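Ribonucleoside-diphosphate reductase subunit beta (PDB 2RCC) probably supplies deoxyribonucleotides for DNA synthesis as the iron-binding small subunit of a class I ribonucleotide reductase. Local coordinates at residues Asn32-Asp35 / Ala41-Leu44; Ala109-Val114 / Val224-Asn229; Lys79-Leu84 / Tyr267-Lys272. One frame throughout, in Å; residues are numbered along the deposited sequence.

Contact 1 of 3, residues Asn32-Asp35 / Ala41-Leu44; sequences NWDD and AYPL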
loop_
_atom_site.group_PDB
_atom_site.type_symbol
_atom_site.label_atom_id
_atom_site.label_comp_id
_atom_site.label_asym_id
_atom_site.label_seq_id
_atom_site.Cartn_x
_atom_site.Cartn_y
_atom_site.Cartn_z
ATOM N N ASN A 32 -8.378 -6.531 -12.268
ATOM C CA ASN A 32 -8.957 -7.862 -12.186
ATOM C C ASN A 32 -7.763 -8.790 -11.925
ATOM O O ASN A 32 -6.989 -9.087 -12.836
ATOM C CB ASN A 32 -9.613 -8.227 -13.516
ATOM C CG ASN A 32 -10.167 -9.643 -13.540
ATOM O OD1 ASN A 32 -10.061 -10.396 -12.556
ATOM N ND2 ASN A 32 -10.754 -10.027 -14.700
ATOM N N TRP A 33 -7.638 -9.293 -10.695
ATOM C CA TRP A 33 -6.495 -10.140 -10.338
ATOM C C TRP A 33 -6.405 -11.463 -11.138
ATOM O O TRP A 33 -5.324 -12.039 -11.214
ATOM C CB TRP A 33 -6.411 -10.392 -8.819
ATOM C CG TRP A 33 -5.729 -9.278 -8.077
ATOM C CD1 TRP A 33 -6.328 -8.279 -7.361
ATOM C CD2 TRP A 33 -4.325 -9.049 -7.982
ATOM N NE1 TRP A 33 -5.395 -7.463 -6.844
ATOM C CE2 TRP A 33 -4.150 -7.904 -7.187
ATOM C CE3 TRP A 33 -3.185 -9.705 -8.504
ATOM C CZ2 TRP A 33 -2.886 -7.372 -6.897
ATOM C CZ3 TRP A 33 -1.914 -9.180 -8.212
ATOM C CH2 TRP A 33 -1.778 -8.041 -7.411
ATOM N N ASP A 34 -7.518 -11.903 -11.721
ATOM C CA ASP A 34 -7.531 -13.067 -12.621
ATOM C C ASP A 34 -7.245 -12.711 -14.103
ATOM O O ASP A 34 -7.323 -13.580 -14.967
ATOM C CB ASP A 34 -8.825 -13.864 -12.414
ATOM C CG ASP A 34 -8.897 -14.478 -10.998
ATOM O OD1 ASP A 34 -7.968 -15.244 -10.632
ATOM O OD2 ASP A 34 -9.851 -14.192 -10.234
ATOM N N ASP A 35 -6.845 -11.479 -14.400
ATOM C CA ASP A 35 -6.533 -11.051 -15.777
ATOM C C ASP A 35 -5.445 -10.003 -15.722
ATOM O O ASP A 35 -5.714 -8.812 -15.906
ATOM C CB ASP A 35 -7.794 -10.524 -16.492
ATOM C CG ASP A 35 -7.512 -10.023 -17.931
ATOM O OD1 ASP A 35 -6.613 -10.600 -18.592
ATOM O OD2 ASP A 35 -8.172 -9.056 -18.409
ATOM N N ALA A 41 2.385 -12.378 -10.637
ATOM C CA ALA A 41 1.923 -11.253 -9.796
ATOM C C ALA A 41 0.903 -11.675 -8.760
ATOM O O ALA A 41 1.040 -11.281 -7.622
ATOM C CB ALA A 41 1.358 -10.075 -10.643
ATOM N N TYR A 42 -0.080 -12.496 -9.120
ATOM C CA TYR A 42 -1.144 -12.884 -8.162
ATOM C C TYR A 42 -0.607 -13.831 -7.114
ATOM O O TYR A 42 -0.935 -13.653 -5.940
ATOM C CB TYR A 42 -2.414 -13.426 -8.849
ATOM C CG TYR A 42 -3.730 -13.453 -8.062
ATOM C CD1 TYR A 42 -3.953 -12.689 -6.887
ATOM C CD2 TYR A 42 -4.824 -14.126 -8.585
ATOM C CE1 TYR A 42 -5.221 -12.706 -6.218
ATOM C CE2 TYR A 42 -6.086 -14.113 -7.942
ATOM C CZ TYR A 42 -6.284 -13.427 -6.761
ATOM O OH TYR A 42 -7.564 -13.441 -6.185
ATOM N N PRO A 43 0.164 -14.859 -7.525
ATOM C CA PRO A 43 0.849 -15.666 -6.526
ATOM C C PRO A 43 1.733 -14.869 -5.560
ATOM O O PRO A 43 1.762 -15.182 -4.377
ATOM C CB PRO A 43 1.692 -16.610 -7.369
ATOM C CG PRO A 43 1.011 -16.709 -8.628
ATOM C CD PRO A 43 0.358 -15.434 -8.876
ATOM N N LEU A 44 2.449 -13.854 -6.042
ATOM C CA LEU A 44 3.244 -12.998 -5.153
ATOM C C LEU A 44 2.358 -12.229 -4.154
ATOM O O LEU A 44 2.623 -12.206 -2.954
ATOM C CB LEU A 44 4.112 -12.040 -5.981
ATOM C CG LEU A 44 4.975 -11.041 -5.218
ATOM C CD1 LEU A 44 5.874 -11.714 -4.154
ATOM C CD2 LEU A 44 5.775 -10.291 -6.241
HETATM O O HOH W 1 -9.463 -14.508 -7.480
#
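Y42 meets W33 and D34 because its CG lies anti to the backbone N (chi1 -161°), swinging the phenol from the first turn of helix 41-50 over the preceding loop. D34 turns its carboxylate toward the same ring with CG anti to its carbonyl carbon (chi1 -65°). W33 sets its CB squarely over the phenol: CB stands 3.6 Å from the Y42 ring centroid, 11° off the normal, a CH-pi contact. The indole's five-membered ring lies 5.0 Å from the phenol, centroid to centroid, so displaced that little of one covers the other. The benzo part reaches the helix start, with W33 CE3 3.5 Å from Y42 CD1 and W33 CZ3 4.2 Å from A41 CB; alanine's small methyl lets the indole lie alongside. D34 OD1 approaches the ring edge, 3.5 Å from Y42 CE2, while D34 OD2 and Y42 OH share a water. The loop turns as a type I turn in which N32 OD1 accepts from D34 N at 3.1 Å, an Asx turn to which asparagine is suited. An alanine in place of Y42 would probably leave W33 CB without its aromatic cover and the bridging water and Q124 of the second subunit without their phenol partner. The polar ends also serve the dimer: Y42 OH bonds to Q124, and D34 OD2 to Q139, both of the second subunit. Within its own chain, K46 makes a cation-pi contact with the Y42 ring. Tyrosine thus offers an apolar face to the loop and a hydroxyl to the neighbouring subunit, which the loop also meets directly through D34.

Contact 2 of 3, residues Ala109-Val114 / Val224-Asn229; sequences AALMSV and VYLFTN
The two helices run roughly antiparallel, their directions 150° apart and the segment axes 11.9 Å from each other at closest, a wide spacing at which L111 and L226 hold the nearest pair of CA atoms and long side chains must span the gap. The leucines do so with their branches: L111 CD1 meets L226 CD1 at 4.1 Å, while L226 CD2 lies 4.2 Å from the selenium of M112, a methionine carried as selenomethionine. M112 is bent at both chi2 (-54°) and chi3 (-65°), which folds its end across to F227. There SE comes 4.0 Å from F227 CE1 in a Met-aromatic contact, approaching the ring obliquely. Methionine's flexibility and leucine's branches suit such a buried seam, where no hydrogen bond crosses. Helices 106-133 and 207-237 both carry residues inferred to bind iron in this ferritin-like fold, and the nearest atoms of the F227 side chain are about 4 Å from those of E186 and H223, two of the probable ligands. Around the seam, M112 packs on helix 95-100, F227 on helix 172-187, and L111 and L226 on helix 41-50, while S113, on another side of its helix, bonds to S116 of the second subunit.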
loop_
_atom_site.group_PDB
_atom_site.type_symbol
_atom_site.label_atom_id
_atom_site.label_comp_id
_atom_site.label_asym_id
_atom_site.label_seq_id
_atom_site.Cartn_x
_atom_site.Cartn_y
_atom_site.Cartn_z
ATOM N N ALA A 109 1.438 -1.714 -9.662
ATOM C CA ALA A 109 1.119 -0.535 -8.833
ATOM C C ALA A 109 0.525 -0.994 -7.514
ATOM O O ALA A 109 0.904 -0.490 -6.462
ATOM C CB ALA A 109 0.203 0.425 -9.582
ATOM N N ALA A 110 -0.382 -1.972 -7.540
ATOM C CA ALA A 110 -0.975 -2.490 -6.301
ATOM C C ALA A 110 0.088 -3.125 -5.379
ATOM O O ALA A 110 0.085 -2.942 -4.134
ATOM C CB ALA A 110 -2.072 -3.502 -6.621
ATOM N N LEU A 111 0.985 -3.885 -5.968
ATOM C CA LEU A 111 2.049 -4.523 -5.174
ATOM C C LEU A 111 2.968 -3.467 -4.544
ATOM O O LEU A 111 3.438 -3.639 -3.437
ATOM C CB LEU A 111 2.791 -5.577 -6.002
ATOM C CG LEU A 111 2.066 -6.868 -6.396
ATOM C CD1 LEU A 111 2.877 -7.595 -7.503
ATOM C CD2 LEU A 111 1.814 -7.725 -5.130
HETATM N N MSE A 112 3.176 -2.357 -5.224
HETATM C CA MSE A 112 3.956 -1.243 -4.637
HETATM C C MSE A 112 3.233 -0.648 -3.432
HETATM O O MSE A 112 3.876 -0.286 -2.459
HETATM C CB MSE A 112 4.302 -0.181 -5.671
HETATM C CG MSE A 112 5.255 -0.606 -6.764
HETATM SE SE MSE A 112 6.930 -1.348 -6.144
HETATM C CE MSE A 112 7.720 0.223 -5.259
ATOM N N SER A 113 1.897 -0.611 -3.469
ATOM C CA SER A 113 1.108 -0.186 -2.321
ATOM C C SER A 113 1.317 -1.146 -1.130
ATOM O O SER A 113 1.520 -0.700 -0.006
ATOM C CB SER A 113 -0.381 -0.042 -2.690
ATOM O OG SER A 113 -1.172 0.212 -1.566
ATOM N N VAL A 114 1.264 -2.449 -1.388
ATOM C CA VAL A 114 1.495 -3.457 -0.362
ATOM C C VAL A 114 2.932 -3.282 0.179
ATOM O O VAL A 114 3.104 -3.257 1.376
ATOM C CB VAL A 114 1.270 -4.910 -0.886
ATOM C CG1 VAL A 114 1.639 -5.941 0.200
ATOM C CG2 VAL A 114 -0.143 -5.100 -1.442
ATOM N N VAL A 224 12.632 -8.099 -3.083
ATOM C CA VAL A 224 13.736 -8.346 -4.038
ATOM C C VAL A 224 13.263 -9.202 -5.218
ATOM O O VAL A 224 13.631 -8.948 -6.334
ATOM C CB VAL A 224 14.961 -9.044 -3.370
ATOM C CG1 VAL A 224 15.998 -9.426 -4.415
ATOM C CG2 VAL A 224 15.581 -8.137 -2.303
ATOM N N TYR A 225 12.443 -10.225 -4.956
ATOM C CA TYR A 225 11.874 -11.051 -6.005
ATOM C C TYR A 225 11.068 -10.160 -6.987
ATOM O O TYR A 225 11.250 -10.277 -8.198
ATOM C CB TYR A 225 11.018 -12.170 -5.392
ATOM C CG TYR A 225 10.215 -12.995 -6.349
ATOM C CD1 TYR A 225 10.772 -14.077 -7.034
ATOM C CD2 TYR A 225 8.869 -12.717 -6.556
ATOM C CE1 TYR A 225 10.014 -14.825 -7.913
ATOM C CE2 TYR A 225 8.132 -13.443 -7.430
ATOM C CZ TYR A 225 8.694 -14.490 -8.096
ATOM O OH TYR A 225 7.871 -15.194 -8.930
ATOM N N LEU A 226 10.253 -9.249 -6.466
ATOM C CA LEU A 226 9.485 -8.330 -7.305
ATOM C C LEU A 226 10.417 -7.457 -8.164
ATOM O O LEU A 226 10.256 -7.354 -9.394
ATOM C CB LEU A 226 8.595 -7.430 -6.456
ATOM C CG LEU A 226 7.768 -6.357 -7.189
ATOM C CD1 LEU A 226 6.896 -6.956 -8.261
ATOM C CD2 LEU A 226 6.986 -5.537 -6.192
ATOM N N PHE A 227 11.357 -6.803 -7.506
ATOM C CA PHE A 227 12.281 -5.920 -8.241
ATOM C C PHE A 227 13.152 -6.634 -9.279
ATOM O O PHE A 227 13.395 -6.096 -10.357
ATOM C CB PHE A 227 13.159 -5.126 -7.272
ATOM C CG PHE A 227 12.392 -4.212 -6.334
ATOM C CD1 PHE A 227 11.476 -3.295 -6.831
ATOM C CD2 PHE A 227 12.681 -4.202 -4.948
ATOM C CE1 PHE A 227 10.803 -2.432 -5.963
ATOM C CE2 PHE A 227 12.011 -3.352 -4.091
ATOM C CZ PHE A 227 11.072 -2.478 -4.591
ATOM N N THR A 228 13.657 -7.820 -8.962
ATOM C CA THR A 228 14.468 -8.570 -9.925
ATOM C C THR A 228 13.647 -9.072 -11.122
ATOM O O THR A 228 14.137 -9.121 -12.266
ATOM C CB THR A 228 15.319 -9.690 -9.247
ATOM O OG1 THR A 228 14.481 -10.667 -8.655
ATOM C CG2 THR A 228 16.207 -9.122 -8.190
ATOM N N ASN A 229 12.390 -9.427 -10.879
ATOM C CA ASN A 229 11.470 -9.794 -11.943
ATOM C C ASN A 229 11.221 -8.599 -12.858
ATOM O O ASN A 229 11.302 -8.738 -14.074
ATOM C CB ASN A 229 10.128 -10.306 -11.406
ATOM C CG ASN A 229 10.141 -11.776 -10.983
ATOM O OD1 ASN A 229 11.115 -12.468 -11.109
ATOM N ND2 ASN A 229 9.016 -12.242 -10.494
#

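Contact 3 of 3, residues Lys79-Leu84 / Tyr267-Lys272; sequences KKIIGL and YIIGDK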
loop_
_atom_site.group_PDB
_atom_site.type_symbol
_atom_site.label_atom_id
_atom_site.label_comp_id
_atom_site.label_asym_id
_atom_site.label_seq_id
_atom_site.Cartn_x
_atom_site.Cartn_y
_atom_site.Cartn_z
ATOM N N LYS A 79 21.960 -0.698 20.322
ATOM C CA LYS A 79 21.336 0.648 20.343
ATOM C C LYS A 79 21.604 1.416 19.085
ATOM O O LYS A 79 20.678 2.036 18.522
ATOM C CB LYS A 79 21.800 1.453 21.577
ATOM C CG LYS A 79 21.138 0.965 22.869
ATOM C CD LYS A 79 21.903 1.275 24.155
ATOM C CE LYS A 79 22.085 2.744 24.418
ATOM N NZ LYS A 79 22.721 2.916 25.760
ATOM N N LYS A 80 22.864 1.364 18.639
ATOM C CA LYS A 80 23.281 2.054 17.419
ATOM C C LYS A 80 22.576 1.513 16.189
ATOM O O LYS A 80 22.068 2.294 15.390
ATOM C CB LYS A 80 24.787 1.984 17.208
ATOM C CG LYS A 80 25.581 2.858 18.114
ATOM C CD LYS A 80 27.040 2.499 18.091
ATOM C CE LYS A 80 27.823 3.296 19.133
ATOM N NZ LYS A 80 27.947 4.742 18.827
ATOM N N ILE A 81 22.489 0.195 16.072
ATOM C CA ILE A 81 21.872 -0.438 14.907
ATOM C C ILE A 81 20.333 -0.287 14.908
ATOM O O ILE A 81 19.760 0.181 13.907
ATOM C CB ILE A 81 22.308 -1.913 14.753
ATOM C CG1 ILE A 81 23.828 -2.018 14.525
ATOM C CG2 ILE A 81 21.621 -2.556 13.554
ATOM C CD1 ILE A 81 24.353 -3.434 14.817
ATOM N N ILE A 82 19.675 -0.653 16.003
ATOM C CA ILE A 82 18.214 -0.510 16.082
ATOM C C ILE A 82 17.825 0.980 15.984
ATOM O O ILE A 82 16.875 1.297 15.279
ATOM C CB ILE A 82 17.575 -1.240 17.327
ATOM C CG1 ILE A 82 16.149 -1.650 17.001
ATOM C CG2 ILE A 82 17.699 -0.426 18.665
ATOM C CD1 ILE A 82 16.116 -2.871 16.007
ATOM N N GLY A 83 18.606 1.860 16.641
ATOM C CA GLY A 83 18.430 3.313 16.590
ATOM C C GLY A 83 18.497 3.866 15.166
ATOM O O GLY A 83 17.644 4.658 14.772
ATOM N N LEU A 84 19.491 3.430 14.390
ATOM C CA LEU A 84 19.654 3.846 12.999
ATOM C C LEU A 84 18.475 3.368 12.162
ATOM O O LEU A 84 17.912 4.140 11.377
ATOM C CB LEU A 84 20.940 3.281 12.384
ATOM C CG LEU A 84 21.224 3.734 10.946
ATOM C CD1 LEU A 84 21.210 5.261 10.801
ATOM C CD2 LEU A 84 22.505 3.161 10.483
ATOM N N TYR A 267 32.606 0.236 10.908
ATOM C CA TYR A 267 32.363 1.400 11.747
ATOM C C TYR A 267 31.613 1.075 13.033
ATOM O O TYR A 267 31.963 1.555 14.098
ATOM C CB TYR A 267 31.547 2.379 10.904
ATOM C CG TYR A 267 31.200 3.717 11.495
ATOM C CD1 TYR A 267 32.188 4.535 12.007
ATOM C CD2 TYR A 267 29.899 4.226 11.403
ATOM C CE1 TYR A 267 31.897 5.789 12.500
ATOM C CE2 TYR A 267 29.596 5.487 11.877
ATOM C CZ TYR A 267 30.609 6.260 12.442
ATOM O OH TYR A 267 30.354 7.519 12.930
ATOM N N ILE A 268 30.584 0.254 12.922
ATOM C CA ILE A 268 29.705 -0.060 14.065
ATOM C C ILE A 268 30.019 -1.331 14.842
ATOM O O ILE A 268 29.842 -1.354 16.058
ATOM C CB ILE A 268 28.221 -0.135 13.596
ATOM C CG1 ILE A 268 27.818 1.174 12.951
ATOM C CG2 ILE A 268 27.249 -0.422 14.769
ATOM C CD1 ILE A 268 26.303 1.310 12.833
ATOM N N ILE A 269 30.434 -2.387 14.143
ATOM C CA ILE A 269 30.693 -3.684 14.756
ATOM C C ILE A 269 32.173 -4.006 14.741
ATOM O O ILE A 269 32.738 -4.226 15.790
ATOM C CB ILE A 269 29.855 -4.823 14.078
ATOM C CG1 ILE A 269 28.363 -4.635 14.349
ATOM C CG2 ILE A 269 30.274 -6.206 14.625
ATOM C CD1 ILE A 269 27.492 -5.381 13.376
ATOM N N GLY A 270 32.805 -4.041 13.571
ATOM C CA GLY A 270 34.236 -4.365 13.492
ATOM C C GLY A 270 34.568 -5.713 14.126
ATOM O O GLY A 270 33.857 -6.694 13.917
ATOM N N ASP A 271 35.601 -5.725 14.958
ATOM C CA ASP A 271 36.062 -6.929 15.657
ATOM C C ASP A 271 35.658 -6.909 17.147
ATOM O O ASP A 271 36.291 -7.546 17.959
ATOM C CB ASP A 271 37.599 -7.070 15.485
ATOM C CG ASP A 271 38.400 -5.931 16.137
ATOM O OD1 ASP A 271 37.810 -4.925 16.582
ATOM O OD2 ASP A 271 39.642 -6.033 16.179
ATOM N N LYS A 272 34.597 -6.192 17.499
ATOM C CA LYS A 272 34.224 -5.969 18.902
ATOM C C LYS A 272 33.141 -6.895 19.471
ATOM O O LYS A 272 32.876 -6.864 20.689
ATOM C CB LYS A 272 33.720 -4.531 19.058
ATOM C CG LYS A 272 34.767 -3.415 18.820
ATOM C CD LYS A 272 35.604 -3.172 20.065
ATOM C CE LYS A 272 36.824 -2.238 19.846
ATOM N NZ LYS A 272 36.427 -0.897 19.345
#
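No flat group takes part where I81 meets I268 and I269: the contact is made by aliphatic branches alone, and the aromatic rings nearby, W146, F196 and F197, belong to surrounding helices. I268 supplies the centre of the joint. Its CG2 lies anti to the backbone N, a placement that turns this methyl to helix 72-87, where it sits 3.8 Å from I81 CG1 and 4.2 Å from I81 CD1. The chain of I81 is extended (chi2 162°), carrying I81 CD1 to I269 CD1, at 4.0 Å, while it stays near I268; the side chains of I81 and I269 meet at about a right angle, end methyl against end methyl. Isoleucine fits here because its two unequal branches can be used differently: I268 presents its short methyl, I81 and I269 their longer arms. On the solvent side K80 adds only its root, with CB 4.2 Å from I268 CG2, before the chain leads away and NZ bonds to a tetraethylene glycol probably left from crystallisation. Lysine suits this border, apolar near the backbone and charged at its end. A type II' turn runs from I269 to K272, closed by K272 N to I269 O at 3.2 Å. G270 takes the positive phi (56°) of that turn, a conformation easy for a residue without a side chain. The contact thus fastens the C-terminal end of helix 244-268 and the following turn to helix 72-87. F196 of helix 191-202 packs on both I81 and I269, whereas W146 of helix 136-147 packs on I268 and bonds to K80 O through its indole NE1.

Overall arrangement
Contacts 1 and 2 adjoin, their centres 12 Å apart: helix 41-50 lies against both helices of contact 2, with L44 CD2 3.9 Å from Y225 CD2, and the indole of contact 1 packs on helix 106-133, W33 CZ2 lying 4.0 Å from A110 CB. Both touch the second subunit. Contact 3 sits across the centre of the chain, 30 Å from contact 2 and 41 Å from contact 1 between centres. Contacts 2 and 3 approach the inferred active centre separately: contact 2 through F227, beside the probable iron ligands, and contact 3 through I81, whose side chain is about 8 Å, nearest atoms, from that of the probable active-site Y126, on which the neighbouring I82 packs.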